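Local atomic coordinates of cytosol aminopeptidase (Staphylococcus aureus subsp. aureus, PDB entry 3KZW), a protein that probably removes N-terminal amino acids, leucine among them, from peptides as a metal-dependent exopeptidase of the cytosol aminopeptidase family, assembled from six chains. Residues I479-K491 with K498-Q510. Numbering follows the deposited sequence.
Sequences IHFDIAGPATTNK and KGPTGFMIPTIVQ. With NA (sodium ion), chain S.
A short beta hairpin, strands 488-489 and 499-500, pairs Thr489 with Gly499 in the catalytic domain, near the C-terminus of the chain. In this hydrogen-bonded antiparallel pair Gly499 N reaches Thr489 O at 2.9 Å, and Thr489 N returns a bond to Gly499 O. Gly499 adopts a backbone conformation, phi 117°, that would jam a CB against the preceding carbonyl. Beyond the pair, Thr501 ties down the turn from Gly485 to Thr488. Its OG1, set between its backbone N and carbonyl carbon (chi1 55°), donates to a lone pair of Pro486 O at 2.6 Å, while its backbone N bonds to Ala487 O. A water also donates to Ala487 O, which thus takes two bonds, and accepts from Gly502 N. Pro486 stands over one face of the Phe503 ring on its CB-CG edge, CB 3.5 Å from the centroid and 2° off the normal, a CH-pi contact suited to a rigid proline. The Met504 chain bends twice to set CE over one face of Phe481, 3.8 Å from the centroid; Ile479 CG2 lies over the opposite face, toward the rim. Ile483 CG2 packs on Met504 CG. The same turn supplies Gly485 O and Thr488 OG1 to a sodium ion, 2.8 and 2.7 Å away, and a water is its third ligand. Polar bonds and apolar packing thus probably limit movement of the turn carrying both protein oxygens bound to sodium.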
ATOM      1  N   ILE A 479      -0.704  35.878 -12.409  1.00  2.63           N
ATOM      2  CA  ILE A 479      -0.334  35.279 -11.129  1.00  2.65           C
ATOM      3  C   ILE A 479      -1.276  34.127 -10.777  1.00  2.68           C
ATOM      4  O   ILE A 479      -2.497  34.284 -10.776  1.00  2.73           O
ATOM      5  CB  ILE A 479      -0.293  36.301  -9.970  1.00  2.66           C
ATOM      6  CG1 ILE A 479       0.626  37.477 -10.312  1.00  2.58           C
ATOM      7  CG2 ILE A 479       0.183  35.618  -8.687  1.00  2.64           C
ATOM      8  CD1 ILE A 479       0.522  38.644  -9.354  1.00  2.63           C
ATOM      9  N   HIS A 480      -0.690  32.968 -10.489  1.00  2.69           N
ATOM     10  CA  HIS A 480      -1.440  31.774 -10.121  1.00  2.64           C
ATOM     11  C   HIS A 480      -1.308  31.504  -8.621  1.00  2.69           C
ATOM     12  O   HIS A 480      -0.197  31.415  -8.089  1.00  2.71           O
ATOM     13  CB  HIS A 480      -0.955  30.576 -10.949  1.00  2.62           C
ATOM     14  CG  HIS A 480      -1.423  29.250 -10.437  1.00  2.68           C
ATOM     15  ND1 HIS A 480      -2.753  28.892 -10.406  1.00  2.82           N
ATOM     16  CD2 HIS A 480      -0.737  28.195  -9.936  1.00  2.77           C
ATOM     17  CE1 HIS A 480      -2.869  27.675  -9.901  1.00  2.82           C
ATOM     18  NE2 HIS A 480      -1.659  27.229  -9.610  1.00  2.85           N
ATOM     19  N   PHE A 481      -2.448  31.383  -7.946  1.00  2.67           N
ATOM     20  CA  PHE A 481      -2.478  31.123  -6.508  1.00  2.67           C
ATOM     21  C   PHE A 481      -2.994  29.718  -6.196  1.00  2.71           C
ATOM     22  O   PHE A 481      -4.188  29.436  -6.348  1.00  2.75           O
ATOM     23  CB  PHE A 481      -3.344  32.157  -5.787  1.00  2.65           C
ATOM     24  CG  PHE A 481      -2.789  33.552  -5.814  1.00  2.63           C
ATOM     25  CD1 PHE A 481      -1.713  33.904  -5.007  1.00  2.63           C
ATOM     26  CD2 PHE A 481      -3.360  34.524  -6.627  1.00  2.60           C
ATOM     27  CE1 PHE A 481      -1.202  35.199  -5.022  1.00  2.65           C
ATOM     28  CE2 PHE A 481      -2.865  35.820  -6.643  1.00  2.64           C
ATOM     29  CZ  PHE A 481      -1.782  36.159  -5.837  1.00  2.64           C
ATOM     30  N   ASP A 482      -2.089  28.843  -5.760  1.00  2.70           N
ATOM     31  CA  ASP A 482      -2.465  27.501  -5.325  1.00  2.65           C
ATOM     32  C   ASP A 482      -2.785  27.537  -3.835  1.00  2.66           C
ATOM     33  O   ASP A 482      -1.885  27.592  -2.993  1.00  2.69           O
ATOM     34  CB  ASP A 482      -1.351  26.492  -5.625  1.00  2.62           C
ATOM     35  CG  ASP A 482      -1.855  25.049  -5.682  1.00  2.86           C
ATOM     36  OD1 ASP A 482      -2.921  24.735  -5.100  1.00  2.96           O
ATOM     37  OD2 ASP A 482      -1.173  24.213  -6.316  1.00  2.93           O
ATOM     38  N   ILE A 483      -4.078  27.519  -3.525  1.00  2.67           N
ATOM     39  CA  ILE A 483      -4.556  27.632  -2.150  1.00  2.65           C
ATOM     40  C   ILE A 483      -5.142  26.312  -1.638  1.00  2.69           C
ATOM     41  O   ILE A 483      -6.050  26.304  -0.808  1.00  2.71           O
ATOM     42  CB  ILE A 483      -5.581  28.796  -1.986  1.00  2.64           C
ATOM     43  CG1 ILE A 483      -6.775  28.625  -2.935  1.00  2.68           C
ATOM     44  CG2 ILE A 483      -4.897  30.138  -2.208  1.00  2.62           C
ATOM     45  CD1 ILE A 483      -7.999  29.447  -2.558  1.00  2.63           C
ATOM     46  N   ALA A 484      -4.604  25.197  -2.126  1.00  2.66           N
ATOM     47  CA  ALA A 484      -5.061  23.869  -1.717  1.00  2.67           C
ATOM     48  C   ALA A 484      -4.983  23.673  -0.204  1.00  2.69           C
ATOM     49  O   ALA A 484      -5.845  23.024   0.396  1.00  2.79           O
ATOM     50  CB  ALA A 484      -4.269  22.790  -2.440  1.00  2.63           C
ATOM     51  N   GLY A 485      -3.951  24.247   0.406  1.00  2.67           N
ATOM     52  CA  GLY A 485      -3.739  24.143   1.840  1.00  2.67           C
ATOM     53  C   GLY A 485      -4.554  25.122   2.667  1.00  2.68           C
ATOM     54  O   GLY A 485      -5.431  24.702   3.426  1.00  2.77           O
ATOM     55  N   PRO A 486      -4.266  26.431   2.539  1.00  2.65           N
ATOM     56  CA  PRO A 486      -4.826  27.435   3.450  1.00  2.66           C
ATOM     57  C   PRO A 486      -6.290  27.818   3.210  1.00  2.61           C
ATOM     58  O   PRO A 486      -6.854  28.563   4.011  1.00  2.58           O
ATOM     59  CB  PRO A 486      -3.915  28.647   3.226  1.00  2.67           C
ATOM     60  CG  PRO A 486      -3.464  28.511   1.827  1.00  2.67           C
ATOM     61  CD  PRO A 486      -3.340  27.038   1.564  1.00  2.66           C
ATOM     62  N   ALA A 487      -6.895  27.318   2.133  1.00  2.61           N
ATOM     63  CA  ALA A 487      -8.301  27.605   1.826  1.00  2.64           C
ATOM     64  C   ALA A 487      -9.240  27.011   2.868  1.00  2.64           C
ATOM     65  O   ALA A 487     -10.362  27.484   3.049  1.00  2.71           O
ATOM     66  CB  ALA A 487      -8.669  27.097   0.444  1.00  2.60           C
ATOM     67  N   THR A 488      -8.771  25.969   3.543  1.00  2.61           N
ATOM     68  CA  THR A 488      -9.525  25.320   4.607  1.00  2.65           C
ATOM     69  C   THR A 488      -8.632  25.076   5.815  1.00  2.65           C
ATOM     70  O   THR A 488      -7.414  24.920   5.680  1.00  2.69           O
ATOM     71  CB  THR A 488     -10.119  23.967   4.154  1.00  2.63           C
ATOM     72  OG1 THR A 488      -9.084  23.159   3.578  1.00  2.74           O
ATOM     73  CG2 THR A 488     -11.227  24.168   3.136  1.00  2.62           C
ATOM     74  N   THR A 489      -9.250  25.044   6.992  1.00  2.61           N
ATOM     75  CA  THR A 489      -8.555  24.742   8.235  1.00  2.64           C
ATOM     76  C   THR A 489      -9.312  23.660   9.008  1.00  2.64           C
ATOM     77  O   THR A 489     -10.542  23.610   8.971  1.00  2.70           O
ATOM     78  CB  THR A 489      -8.346  26.016   9.107  1.00  2.65           C
ATOM     79  OG1 THR A 489      -7.571  25.689  10.266  1.00  2.78           O
ATOM     80  CG2 THR A 489      -9.681  26.625   9.547  1.00  2.63           C
ATOM     81  N   ASN A 490      -8.573  22.787   9.687  1.00  2.65           N
ATOM     82  CA  ASN A 490      -9.182  21.703  10.463  1.00  2.72           C
ATOM     83  C   ASN A 490      -9.222  22.021  11.956  1.00  2.71           C
ATOM     84  O   ASN A 490      -9.499  21.150  12.783  1.00  2.74           O
ATOM     85  CB  ASN A 490      -8.450  20.376  10.210  1.00  2.74           C
ATOM     86  CG  ASN A 490      -7.026  20.366  10.769  1.00  2.94           C
ATOM     87  OD1 ASN A 490      -6.495  21.395  11.207  1.00  2.95           O
ATOM     88  ND2 ASN A 490      -6.401  19.191  10.753  1.00  3.01           N
ATOM     89  N   LYS A 491      -8.945  23.280  12.282  1.00  2.74           N
ATOM     90  CA  LYS A 491      -8.822  23.735  13.659  1.00  2.70           C
ATOM     91  C   LYS A 491      -9.515  25.090  13.814  1.00  2.66           C
ATOM     92  O   LYS A 491      -9.326  25.987  12.993  1.00  2.71           O
ATOM     93  CB  LYS A 491      -7.333  23.840  14.023  1.00  2.71           C
ATOM     94  CG  LYS A 491      -7.026  24.294  15.444  1.00  2.83           C
ATOM     95  CD  LYS A 491      -6.934  23.127  16.416  1.00  2.89           C
ATOM     96  CE  LYS A 491      -6.669  23.623  17.837  1.00  2.88           C
ATOM     97  NZ  LYS A 491      -6.418  22.498  18.782  1.00  2.88           N
ATOM     98  N   LYS A 498     -13.806  25.601  12.129  1.00  2.65           N
ATOM     99  CA  LYS A 498     -13.287  24.707  11.094  1.00  2.58           C
ATOM    100  C   LYS A 498     -13.965  24.954   9.757  1.00  2.59           C
ATOM    101  O   LYS A 498     -15.131  25.349   9.702  1.00  2.67           O
ATOM    102  CB  LYS A 498     -13.532  23.248  11.477  1.00  2.67           C
ATOM    103  CG  LYS A 498     -12.632  22.693  12.565  1.00  2.76           C
ATOM    104  CD  LYS A 498     -12.816  21.184  12.694  1.00  2.77           C
ATOM    105  CE  LYS A 498     -14.095  20.831  13.438  1.00  2.82           C
ATOM    106  NZ  LYS A 498     -14.397  19.371  13.369  1.00  2.98           N
ATOM    107  N   GLY A 499     -13.234  24.708   8.677  1.00  2.58           N
ATOM    108  CA  GLY A 499     -13.797  24.809   7.339  1.00  2.57           C
ATOM    109  C   GLY A 499     -13.120  25.882   6.519  1.00  2.64           C
ATOM    110  O   GLY A 499     -11.954  26.193   6.760  1.00  2.68           O
ATOM    111  N   PRO A 500     -13.854  26.460   5.548  1.00  2.64           N
ATOM    112  CA  PRO A 500     -13.314  27.462   4.632  1.00  2.61           C
ATOM    113  C   PRO A 500     -12.843  28.710   5.371  1.00  2.62           C
ATOM    114  O   PRO A 500     -13.506  29.168   6.303  1.00  2.65           O
ATOM    115  CB  PRO A 500     -14.503  27.787   3.727  1.00  2.66           C
ATOM    116  CG  PRO A 500     -15.703  27.416   4.519  1.00  2.64           C
ATOM    117  CD  PRO A 500     -15.293  26.235   5.326  1.00  2.62           C
ATOM    118  N   THR A 501     -11.698  29.239   4.951  1.00  2.66           N
ATOM    119  CA  THR A 501     -11.071  30.375   5.615  1.00  2.64           C
ATOM    120  C   THR A 501     -11.342  31.691   4.896  1.00  2.66           C
ATOM    121  O   THR A 501     -11.226  32.761   5.495  1.00  2.78           O
ATOM    122  CB  THR A 501      -9.548  30.189   5.716  1.00  2.61           C
ATOM    123  OG1 THR A 501      -9.014  29.958   4.410  1.00  2.61           O
ATOM    124  CG2 THR A 501      -9.204  29.012   6.615  1.00  2.57           C
ATOM    125  N   GLY A 502     -11.701  31.606   3.616  1.00  2.65           N
ATOM    126  CA  GLY A 502     -11.843  32.784   2.762  1.00  2.60           C
ATOM    127  C   GLY A 502     -10.479  33.351   2.410  1.00  2.66           C
ATOM    128  O   GLY A 502     -10.330  34.554   2.194  1.00  2.68           O
ATOM    129  N   PHE A 503      -9.486  32.467   2.349  1.00  2.66           N
ATOM    130  CA  PHE A 503      -8.091  32.843   2.132  1.00  2.69           C
ATOM    131  C   PHE A 503      -7.891  33.653   0.855  1.00  2.70           C
ATOM    132  O   PHE A 503      -8.528  33.384  -0.167  1.00  2.71           O
ATOM    133  CB  PHE A 503      -7.207  31.592   2.109  1.00  2.69           C
ATOM    134  CG  PHE A 503      -5.792  31.843   2.541  1.00  2.68           C
ATOM    135  CD1 PHE A 503      -5.472  31.953   3.892  1.00  2.59           C
ATOM    136  CD2 PHE A 503      -4.777  31.968   1.598  1.00  2.70           C
ATOM    137  CE1 PHE A 503      -4.161  32.188   4.296  1.00  2.63           C
ATOM    138  CE2 PHE A 503      -3.461  32.204   1.993  1.00  2.71           C
ATOM    139  CZ  PHE A 503      -3.153  32.311   3.343  1.00  2.68           C
ATOM    140  N   MET A 504      -7.002  34.644   0.940  1.00  2.65           N
ATOM    141  CA  MET A 504      -6.660  35.556  -0.165  1.00  2.68           C
ATOM    142  C   MET A 504      -7.553  36.793  -0.266  1.00  2.70           C
ATOM    143  O   MET A 504      -7.105  37.833  -0.749  1.00  2.78           O
ATOM    144  CB  MET A 504      -6.586  34.838  -1.526  1.00  2.70           C
ATOM    145  CG  MET A 504      -5.443  33.835  -1.674  1.00  2.69           C
ATOM    146  SD  MET A 504      -3.809  34.469  -1.261  1.00  2.90           S
ATOM    147  CE  MET A 504      -3.631  35.804  -2.452  1.00  2.72           C
ATOM    148  N   ILE A 505      -8.806  36.680   0.175  1.00  2.70           N
ATOM    149  CA  ILE A 505      -9.751  37.806   0.123  1.00  2.65           C
ATOM    150  C   ILE A 505      -9.198  39.068   0.806  1.00  2.67           C
ATOM    151  O   ILE A 505      -9.213  40.136   0.194  1.00  2.75           O
ATOM    152  CB  ILE A 505     -11.167  37.434   0.655  1.00  2.67           C
ATOM    153  CG1 ILE A 505     -11.773  36.303  -0.183  1.00  2.65           C
ATOM    154  CG2 ILE A 505     -12.091  38.658   0.652  1.00  2.56           C
ATOM    155  CD1 ILE A 505     -13.028  35.685   0.407  1.00  2.60           C
ATOM    156  N   PRO A 506      -8.688  38.953   2.056  1.00  2.68           N
ATOM    157  CA  PRO A 506      -8.083  40.134   2.686  1.00  2.66           C
ATOM    158  C   PRO A 506      -6.918  40.725   1.883  1.00  2.66           C
ATOM    159  O   PRO A 506      -6.822  41.947   1.762  1.00  2.70           O
ATOM    160  CB  PRO A 506      -7.575  39.597   4.028  1.00  2.64           C
ATOM    161  CG  PRO A 506      -8.430  38.426   4.310  1.00  2.67           C
ATOM    162  CD  PRO A 506      -8.701  37.801   2.978  1.00  2.66           C
ATOM    163  N   THR A 507      -6.060  39.861   1.341  1.00  2.61           N
ATOM    164  CA  THR A 507      -4.889  40.286   0.576  1.00  2.62           C
ATOM    165  C   THR A 507      -5.260  41.022  -0.715  1.00  2.63           C
ATOM    166  O   THR A 507      -4.757  42.117  -0.975  1.00  2.64           O
ATOM    167  CB  THR A 507      -3.949  39.089   0.267  1.00  2.61           C
ATOM    168  OG1 THR A 507      -3.451  38.545   1.495  1.00  2.57           O
ATOM    169  CG2 THR A 507      -2.766  39.520  -0.601  1.00  2.60           C
ATOM    170  N   ILE A 508      -6.146  40.424  -1.508  1.00  2.62           N
ATOM    171  CA  ILE A 508      -6.523  40.984  -2.808  1.00  2.66           C
ATOM    172  C   ILE A 508      -7.321  42.281  -2.663  1.00  2.66           C
ATOM    173  O   ILE A 508      -7.094  43.234  -3.411  1.00  2.71           O
ATOM    174  CB  ILE A 508      -7.281  39.949  -3.691  1.00  2.66           C
ATOM    175  CG1 ILE A 508      -6.443  38.675  -3.881  1.00  2.65           C
ATOM    176  CG2 ILE A 508      -7.676  40.551  -5.048  1.00  2.66           C
ATOM    177  CD1 ILE A 508      -5.074  38.883  -4.547  1.00  2.61           C
ATOM    178  N   VAL A 509      -8.236  42.316  -1.697  1.00  2.62           N
ATOM    179  CA  VAL A 509      -9.008  43.525  -1.405  1.00  2.65           C
ATOM    180  C   VAL A 509      -8.077  44.691  -1.056  1.00  2.65           C
ATOM    181  O   VAL A 509      -8.234  45.802  -1.579  1.00  2.68           O
ATOM    182  CB  VAL A 509     -10.059  43.288  -0.282  1.00  2.66           C
ATOM    183  CG1 VAL A 509     -10.617  44.609   0.256  1.00  2.62           C
ATOM    184  CG2 VAL A 509     -11.190  42.412  -0.794  1.00  2.65           C
ATOM    185  N   GLN A 510      -7.102  44.421  -0.193  1.00  2.60           N
ATOM    186  CA  GLN A 510      -6.105  45.416   0.187  1.00  2.66           C
ATOM    187  C   GLN A 510      -5.308  45.906  -1.027  1.00  2.66           C
ATOM    188  O   GLN A 510      -5.029  47.099  -1.147  1.00  2.70           O
ATOM    189  CB  GLN A 510      -5.173  44.850   1.265  1.00  2.65           C
ATOM    190  CG  GLN A 510      -4.173  45.847   1.849  1.00  2.63           C
ATOM    191  CD  GLN A 510      -4.837  47.065   2.460  1.00  2.80           C
ATOM    192  OE1 GLN A 510      -4.483  48.199   2.133  1.00  2.78           O
ATOM    193  NE2 GLN A 510      -5.809  46.840   3.347  1.00  2.72           N
TER
HETATM  194 NA    NA S 498      -6.567  22.221   3.909  1.00 21.61          NA
HETATM  195  O   HOH W   1     -11.586  29.509   1.700  1.00  2.00           O
HETATM  196  O   HOH W   2      -7.053  21.885   6.212  1.00  2.00           O